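Local atomic coordinates of TRAP-type C4-dicarboxylate:H+ symport system substrate-binding component DctP (Shewanella oneidensis, PDB entry 4MX6), a protein that binds succinate and, as a periplasmic solute-binding component, probably delivers C4-dicarboxylates to a TRAP-type proton symporter in the inner membrane. Residues I39-V44 with G52-K57; Q79-N84 with N93-V98; L186-D191 with K316-K321. One frame throughout, in Å; residues are numbered along the deposited sequence. Where two conformers were deposited one is given.

Interaction 1. Residues I39-V44 with G52-K57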
# COMPACT_ATOMS: atom_id res chain seq x y z
N ILE A 39 16.04 13.07 11.60
CA ILE A 39 15.01 12.07 11.49
C ILE A 39 14.99 11.59 10.04
O ILE A 39 14.82 12.39 9.13
CB ILE A 39 13.64 12.68 11.82
CG1 ILE A 39 13.56 13.08 13.30
CG2 ILE A 39 12.54 11.72 11.49
CD1 ILE A 39 12.32 13.88 13.63
N LYS A 40 15.21 10.29 9.82
CA LYS A 40 15.19 9.74 8.46
C LYS A 40 13.85 9.07 8.17
O LYS A 40 13.33 8.33 9.01
CB LYS A 40 16.32 8.73 8.27
CG LYS A 40 17.69 9.33 8.45
CD LYS A 40 18.80 8.33 8.16
CE LYS A 40 20.15 8.88 8.56
NZ LYS A 40 21.26 7.99 8.16
N PHE A 41 13.31 9.34 6.98
CA PHE A 41 12.05 8.77 6.50
C PHE A 41 12.37 8.16 5.14
O PHE A 41 12.69 8.89 4.19
CB PHE A 41 11.01 9.88 6.36
CG PHE A 41 9.58 9.40 6.18
CD1 PHE A 41 9.24 8.27 5.44
CD2 PHE A 41 8.56 10.11 6.76
CE1 PHE A 41 7.92 7.88 5.31
CE2 PHE A 41 7.24 9.71 6.62
CZ PHE A 41 6.93 8.60 5.88
N SER A 42 12.33 6.84 5.03
CA SER A 42 12.57 6.20 3.75
C SER A 42 11.30 5.57 3.21
O SER A 42 10.43 5.16 3.97
CB SER A 42 13.69 5.15 3.85
OG SER A 42 13.36 4.06 4.70
N HIS A 43 11.22 5.50 1.89
CA HIS A 43 10.13 4.81 1.23
C HIS A 43 10.53 4.36 -0.17
O HIS A 43 11.64 4.67 -0.65
CB HIS A 43 8.86 5.68 1.24
CG HIS A 43 8.95 6.92 0.42
ND1 HIS A 43 8.81 6.90 -0.95
CD2 HIS A 43 9.15 8.22 0.77
CE1 HIS A 43 8.91 8.14 -1.41
NE2 HIS A 43 9.11 8.96 -0.39
N VAL A 44 9.63 3.63 -0.83
CA VAL A 44 9.94 2.96 -2.09
C VAL A 44 9.29 3.59 -3.31
O VAL A 44 9.48 3.11 -4.42
CB VAL A 44 9.57 1.45 -2.03
CG1 VAL A 44 10.26 0.81 -0.85
CG2 VAL A 44 8.06 1.22 -1.97
N GLY A 52 5.00 10.01 -1.36
CA GLY A 52 6.11 10.92 -1.57
C GLY A 52 5.83 12.32 -1.05
O GLY A 52 6.70 12.98 -0.45
N GLN A 53 4.62 12.79 -1.30
CA GLN A 53 4.20 14.11 -0.87
C GLN A 53 3.94 14.17 0.63
O GLN A 53 4.25 15.17 1.28
CB GLN A 53 2.98 14.58 -1.65
CG GLN A 53 3.26 14.81 -3.13
CD GLN A 53 4.31 15.86 -3.36
OE1 GLN A 53 4.06 17.04 -3.14
NE2 GLN A 53 5.48 15.43 -3.80
N MET A 54 3.36 13.11 1.21
CA MET A 54 3.19 13.04 2.66
C MET A 54 4.55 13.18 3.35
O MET A 54 4.69 13.93 4.32
CB MET A 54 2.50 11.73 3.06
CG MET A 54 2.43 11.48 4.55
SD MET A 54 3.84 10.54 5.14
CE MET A 54 3.62 10.69 6.90
N ALA A 55 5.56 12.47 2.86
CA ALA A 55 6.87 12.49 3.52
C ALA A 55 7.48 13.90 3.44
O ALA A 55 8.06 14.38 4.41
CB ALA A 55 7.78 11.45 2.90
N LEU A 56 7.38 14.54 2.27
CA LEU A 56 7.92 15.90 2.12
C LEU A 56 7.14 16.91 2.94
O LEU A 56 7.72 17.84 3.49
CB LEU A 56 7.94 16.30 0.65
CG LEU A 56 9.03 15.62 -0.20
CD1 LEU A 56 8.90 16.06 -1.65
CD2 LEU A 56 10.43 15.91 0.32
N LYS A 57 5.82 16.75 3.05
CA LYS A 57 5.05 17.66 3.89
C LYS A 57 5.47 17.53 5.35
O LYS A 57 5.61 18.53 6.07
CB LYS A 57 3.55 17.39 3.73
CG LYS A 57 2.64 18.31 4.53
CD LYS A 57 2.78 19.77 4.11
CE LYS A 57 1.72 20.65 4.75
NZ LYS A 57 1.80 22.04 4.28
O HOH W 1 9.23 11.70 -1.11

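Interaction 2. Residues Q79-N84 with N93-V98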
# COMPACT_ATOMS: atom_id res chain seq x y z
N GLN A 79 15.99 4.46 -2.29
CA GLN A 79 17.37 4.93 -2.37
C GLN A 79 18.16 4.64 -1.08
O GLN A 79 19.38 4.52 -1.12
CB GLN A 79 17.42 6.43 -2.70
CG GLN A 79 16.92 6.76 -4.11
CD GLN A 79 16.63 8.25 -4.29
OE1 GLN A 79 16.95 9.07 -3.42
NE2 GLN A 79 15.99 8.60 -5.41
N LEU A 80 17.47 4.55 0.05
CA LEU A 80 18.13 4.19 1.31
C LEU A 80 17.79 2.75 1.73
O LEU A 80 18.68 1.92 1.83
CB LEU A 80 17.78 5.18 2.42
CG LEU A 80 18.57 5.01 3.72
CD1 LEU A 80 20.05 5.28 3.50
CD2 LEU A 80 18.00 5.92 4.80
N PHE A 81 16.50 2.49 1.96
CA PHE A 81 16.02 1.14 2.26
C PHE A 81 14.86 0.81 1.32
O PHE A 81 14.08 1.69 0.93
CB PHE A 81 15.60 1.02 3.73
CG PHE A 81 16.73 1.27 4.67
CD1 PHE A 81 17.82 0.42 4.70
CD2 PHE A 81 16.73 2.38 5.50
CE1 PHE A 81 18.88 0.66 5.54
CE2 PHE A 81 17.80 2.62 6.35
CZ PHE A 81 18.87 1.76 6.36
N GLY A 82 14.74 -0.47 0.99
CA GLY A 82 13.70 -0.95 0.11
C GLY A 82 12.73 -1.86 0.84
O GLY A 82 12.76 -1.98 2.07
N ASP A 83 11.88 -2.53 0.07
CA ASP A 83 10.81 -3.35 0.64
C ASP A 83 11.35 -4.38 1.61
O ASP A 83 10.79 -4.60 2.69
CB ASP A 83 10.08 -4.14 -0.45
CG ASP A 83 8.89 -3.40 -1.06
OD1 ASP A 83 8.52 -2.29 -0.61
OD2 ASP A 83 8.27 -4.02 -1.98
N ASN A 84 12.41 -5.07 1.23
CA ASN A 84 12.80 -6.24 1.99
C ASN A 84 13.52 -5.90 3.29
O ASN A 84 13.42 -6.69 4.23
CB ASN A 84 13.63 -7.21 1.15
CG ASN A 84 12.81 -7.88 0.05
OD1 ASN A 84 11.58 -7.79 0.02
ND2 ASN A 84 13.50 -8.56 -0.85
N ASN A 93 16.90 1.30 14.34
CA ASN A 93 17.00 2.76 14.38
C ASN A 93 17.97 3.32 13.33
O ASN A 93 18.55 4.39 13.52
CB ASN A 93 17.32 3.29 15.79
CG ASN A 93 16.87 4.73 15.98
OD1 ASN A 93 15.86 5.17 15.45
ND2 ASN A 93 17.65 5.48 16.74
N ASP A 94 18.09 2.60 12.20
CA ASP A 94 18.79 3.14 11.04
C ASP A 94 17.87 4.04 10.20
O ASP A 94 18.34 4.74 9.31
CB ASP A 94 19.35 2.01 10.19
CG ASP A 94 20.58 1.38 10.79
OD1 ASP A 94 21.28 2.05 11.59
OD2 ASP A 94 20.88 0.23 10.40
N VAL A 95 16.57 3.99 10.49
CA VAL A 95 15.59 4.90 9.90
C VAL A 95 14.54 5.09 11.00
O VAL A 95 14.36 4.19 11.82
CB VAL A 95 15.00 4.32 8.56
CG1 VAL A 95 14.24 3.02 8.77
CG2 VAL A 95 14.14 5.34 7.85
N GLN A 96 13.86 6.23 11.02
CA GLN A 96 12.95 6.58 12.10
C GLN A 96 11.47 6.48 11.70
O GLN A 96 10.63 6.23 12.56
CB GLN A 96 13.28 7.99 12.63
CG GLN A 96 14.54 8.02 13.47
CD GLN A 96 15.81 7.76 12.68
OE1 GLN A 96 16.09 8.43 11.68
NE2 GLN A 96 16.59 6.78 13.12
N PHE A 97 11.16 6.68 10.43
CA PHE A 97 9.80 6.52 9.91
C PHE A 97 9.83 5.79 8.59
O PHE A 97 10.65 6.09 7.73
CB PHE A 97 9.09 7.88 9.71
CG PHE A 97 8.88 8.64 10.99
CD1 PHE A 97 7.77 8.42 11.79
CD2 PHE A 97 9.83 9.54 11.43
CE1 PHE A 97 7.61 9.12 12.99
CE2 PHE A 97 9.67 10.22 12.63
CZ PHE A 97 8.57 10.00 13.39
N VAL A 98 8.92 4.83 8.45
CA VAL A 98 8.63 4.19 7.17
C VAL A 98 7.11 4.08 7.05
O VAL A 98 6.38 4.28 8.03
CB VAL A 98 9.32 2.81 7.03
CG1 VAL A 98 10.84 2.99 6.99
CG2 VAL A 98 8.92 1.85 8.15

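Interaction 3. Residues L186-D191 with K316-K321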
# COMPACT_ATOMS: atom_id res chain seq x y z
N LEU A 186 -1.94 -12.22 -0.94
CA LEU A 186 -1.90 -11.84 -2.35
C LEU A 186 -1.44 -13.00 -3.23
O LEU A 186 -1.93 -13.17 -4.34
CB LEU A 186 -1.04 -10.59 -2.55
CG LEU A 186 -1.54 -9.39 -1.74
CD1 LEU A 186 -0.64 -8.21 -1.97
CD2 LEU A 186 -2.99 -9.05 -2.09
N ALA A 187 -0.55 -13.85 -2.73
CA ALA A 187 -0.19 -15.05 -3.46
C ALA A 187 -1.43 -15.93 -3.64
O ALA A 187 -1.69 -16.45 -4.72
CB ALA A 187 0.91 -15.81 -2.76
N ALA A 188 -2.20 -16.10 -2.56
CA ALA A 188 -3.40 -16.92 -2.61
C ALA A 188 -4.44 -16.36 -3.58
O ALA A 188 -5.14 -17.12 -4.26
CB ALA A 188 -3.98 -17.07 -1.22
N GLN A 189 -4.54 -15.03 -3.65
CA GLN A 189 -5.44 -14.38 -4.59
C GLN A 189 -5.15 -14.87 -6.01
O GLN A 189 -6.05 -15.21 -6.77
CB GLN A 189 -5.24 -12.85 -4.49
CG GLN A 189 -5.98 -12.05 -5.52
CD GLN A 189 -5.67 -10.58 -5.39
OE1 GLN A 189 -6.32 -9.86 -4.64
NE2 GLN A 189 -4.64 -10.14 -6.08
N PHE A 190 -3.88 -14.87 -6.41
CA PHE A 190 -3.54 -15.33 -7.75
C PHE A 190 -3.62 -16.85 -7.89
O PHE A 190 -4.06 -17.34 -8.93
CB PHE A 190 -2.20 -14.75 -8.21
CG PHE A 190 -2.30 -13.28 -8.54
CD1 PHE A 190 -2.94 -12.87 -9.70
CD2 PHE A 190 -1.83 -12.31 -7.67
CE1 PHE A 190 -3.08 -11.55 -10.00
CE2 PHE A 190 -1.97 -10.97 -7.98
CZ PHE A 190 -2.59 -10.60 -9.14
N ASP A 191 -3.26 -17.60 -6.85
CA ASP A 191 -3.47 -19.06 -6.86
C ASP A 191 -4.93 -19.40 -7.16
O ASP A 191 -5.23 -20.40 -7.81
CB ASP A 191 -3.12 -19.70 -5.50
CG ASP A 191 -1.65 -19.71 -5.17
OD1 ASP A 191 -0.80 -19.66 -6.08
OD2 ASP A 191 -1.35 -19.81 -3.96
N LYS A 316 -13.64 -15.40 -3.16
CA LYS A 316 -14.16 -15.60 -1.81
C LYS A 316 -13.45 -16.72 -1.05
O LYS A 316 -13.24 -16.59 0.15
CB LYS A 316 -15.67 -15.81 -1.83
CG LYS A 316 -16.47 -14.54 -2.07
CD LYS A 316 -16.46 -13.64 -0.84
CE LYS A 316 -17.31 -12.40 -1.03
NZ LYS A 316 -18.74 -12.70 -1.30
N PRO A 317 -13.04 -17.81 -1.74
CA PRO A 317 -12.30 -18.84 -0.98
C PRO A 317 -10.99 -18.35 -0.35
O PRO A 317 -10.51 -18.99 0.59
CB PRO A 317 -12.06 -19.94 -2.02
CG PRO A 317 -13.20 -19.80 -2.96
CD PRO A 317 -13.39 -18.29 -3.09
N VAL A 318 -10.42 -17.26 -0.84
CA VAL A 318 -9.22 -16.70 -0.21
C VAL A 318 -9.58 -16.21 1.19
O VAL A 318 -8.81 -16.38 2.14
CB VAL A 318 -8.64 -15.54 -1.05
CG1 VAL A 318 -7.47 -14.90 -0.33
CG2 VAL A 318 -8.24 -16.04 -2.44
N TRP A 319 -10.76 -15.62 1.34
CA TRP A 319 -11.19 -15.20 2.67
C TRP A 319 -11.32 -16.42 3.57
O TRP A 319 -10.93 -16.38 4.74
CB TRP A 319 -12.53 -14.49 2.62
CG TRP A 319 -12.69 -13.30 1.71
CD1 TRP A 319 -11.92 -12.91 0.64
CD2 TRP A 319 -13.75 -12.35 1.79
NE1 TRP A 319 -12.46 -11.79 0.06
CE2 TRP A 319 -13.58 -11.42 0.76
CE3 TRP A 319 -14.86 -12.20 2.65
CZ2 TRP A 319 -14.45 -10.36 0.54
CZ3 TRP A 319 -15.72 -11.14 2.45
CH2 TRP A 319 -15.52 -10.24 1.40
N SER A 320 -11.87 -17.51 3.04
CA SER A 320 -12.04 -18.73 3.83
C SER A 320 -10.70 -19.31 4.27
O SER A 320 -10.57 -19.81 5.39
CB SER A 320 -12.85 -19.75 3.03
OG SER A 320 -14.10 -19.19 2.72
N LYS A 321 -9.70 -19.23 3.41
CA LYS A 321 -8.38 -19.73 3.75
C LYS A 321 -7.76 -18.98 4.93
O LYS A 321 -7.06 -19.57 5.75
CB LYS A 321 -7.47 -19.61 2.53
CG LYS A 321 -6.05 -20.10 2.74
CD LYS A 321 -5.24 -19.99 1.45
CE LYS A 321 -3.77 -20.23 1.71
NZ LYS A 321 -3.49 -21.61 2.12

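Interaction 1. Residues I39-V44 with G52-K57
The methyl group of Ala55 sits squarely over one face of the Phe41 ring, its CB 4.0 Å from the ring centroid and only 4° off the ring normal, a textbook CH-pi contact. Met54 meets the same ring from another direction. Its SD comes in obliquely to 3.7 Å from Phe41 CZ, a Met-aromatic contact, while its terminal CE lies in the ring plane at the edge, 3.8 Å from Phe41 CE2. The two side chains cross at about a right angle, and a bend at chi2 (-92°) swings the sulfur of Met54 back toward the strand. His43 adds a second ring: its CD2 is 4.1 Å from Ala55 CB, and its NE2 is 3.8 Å from Gly52 CA, where the helix presents bare backbone.

Strand 37-42, helix 50-65 and strand 70-75 form a beta-alpha-beta unit of the kind from which periplasmic binding proteins are built, and these residues seal its first strand to its helix. Beside the apolar contacts, one water lies in the plane of the His43 ring, 2.8 Å from NE2, and donates a hydrogen bond to Gly52 O at 2.9 Å. That carbonyl also accepts Leu56 N, so two bonds grip it. With His43 ND1 bonded to Val45 N, both ring nitrogens have a partner, which should hold the imidazole against turning. Further out, Leu270 and Ile274 of helix 260-295 back Met54, Val74 of the neighbouring strand packs on Ala55, and Phe58 touches Phe41. His43 also touches Lys51, a residue that binds succinate.

Interaction 2. Residues Q79-N84 with N93-V98
Phe81 turns the edge of its ring to the backbone of Asp94, with CE2 3.7 Å from Asp94 O and the oxygen near the ring plane. The two loops that meet here flank the short helix 86-91. Residues 79-84 lead toward it from strand 70-75, and residues 93-98 begin in the Schellman motif that closes it, where Asn93 takes up positive phi. An oxygen at the rim of an aromatic ring faces its slightly positive hydrogens, so this approach is probably favourable.

Phe81 and the Asp94 side chain cross at about a right angle, although ring and carboxylate planes are only 11° apart; the touching atoms are Phe81 CZ and Asp94 CB, at 3.9 Å. Val95 comes to the ring obliquely and runs past it in the opposite direction, its CB 4.0 Å from Phe81 CE2. With CG of Phe81 anti to its own carbonyl carbon (chi1 -61°), the ring is carried across to these two neighbours, and Glu86 and Ala89 of the intervening helix also touch it. Cutting the ring back to an alanine is likely to open a gap beside Val95 and Asp94, and the loops would lose the ring that joins them.

Two residues on from Phe81, Asp83 forms a salt bridge with Lys104, a succinate-binding residue. The second loop is braced from within: Gln96 NE2 donates a nearly straight hydrogen bond (177°) to Asn93 OD1 at 2.9 Å, with OD1 in the amide plane of Gln96 but the donor well above the carbonyl plane of Asn93.

Interaction 3. Residues L186-D191 with K316-K321
Ala188 and Val318 give up the most surface where these two helices meet, and Lys321 comes next. The branched end of Val318 spreads over a turn of the partner helix: CG2 rests 3.8 Å from Ala188 O and 3.9 Å from Gln189 CA, while CG1 stands 4.2 Å from Ala188 CB. Both branches are used because CG1 lies anti to the backbone N (chi1 176°), which leaves CG2 beside that nitrogen and toward the carbonyl of Ala188.

The contact packs helix 184-191 against the long helix 305-326, near the C-terminal end of the chain. The short segments run at 138° to each other, their axes 9.3 Å apart at closest, and the alanine methyl faces Val318 there. The segment 316-321 is kinked around Pro317 and Val318.

Lys321 borders the contact with its aliphatic chain, CD lying 4.2 Å from Ala188 CB. The chain is extended until it bends at chi4, and its NZ remains 6.7 Å from Asp191 OD2, too far for a salt bridge, although the opposite charges may attract weakly. Gln189 contributes mainly backbone here, its NE2 being hydrogen-bonded to Glu218 OE1.

Interactions 1 and 2 form one continuous block, their centres 10 Å apart. Strand residue Lys40 joins them through two probable hydrogen bonds, its N to Gln96 OE1 at 2.8 Å and its O to Phe97 N at 3.1 Å. Interaction 3 lies about 32 Å from interaction 1, centre to centre, on the opposite side of the chain's centre, and about 29 Å from interaction 2. Of the side chains of His43, Gln189 and Phe81, that of His43 comes closest to bound succinate, at about 6 Å, against about 11 and 12 Å for the other two. No segment holds a succinate-binding residue, but His43 touches Lys51 and Asp83 pairs with Lys104, one shell behind the site.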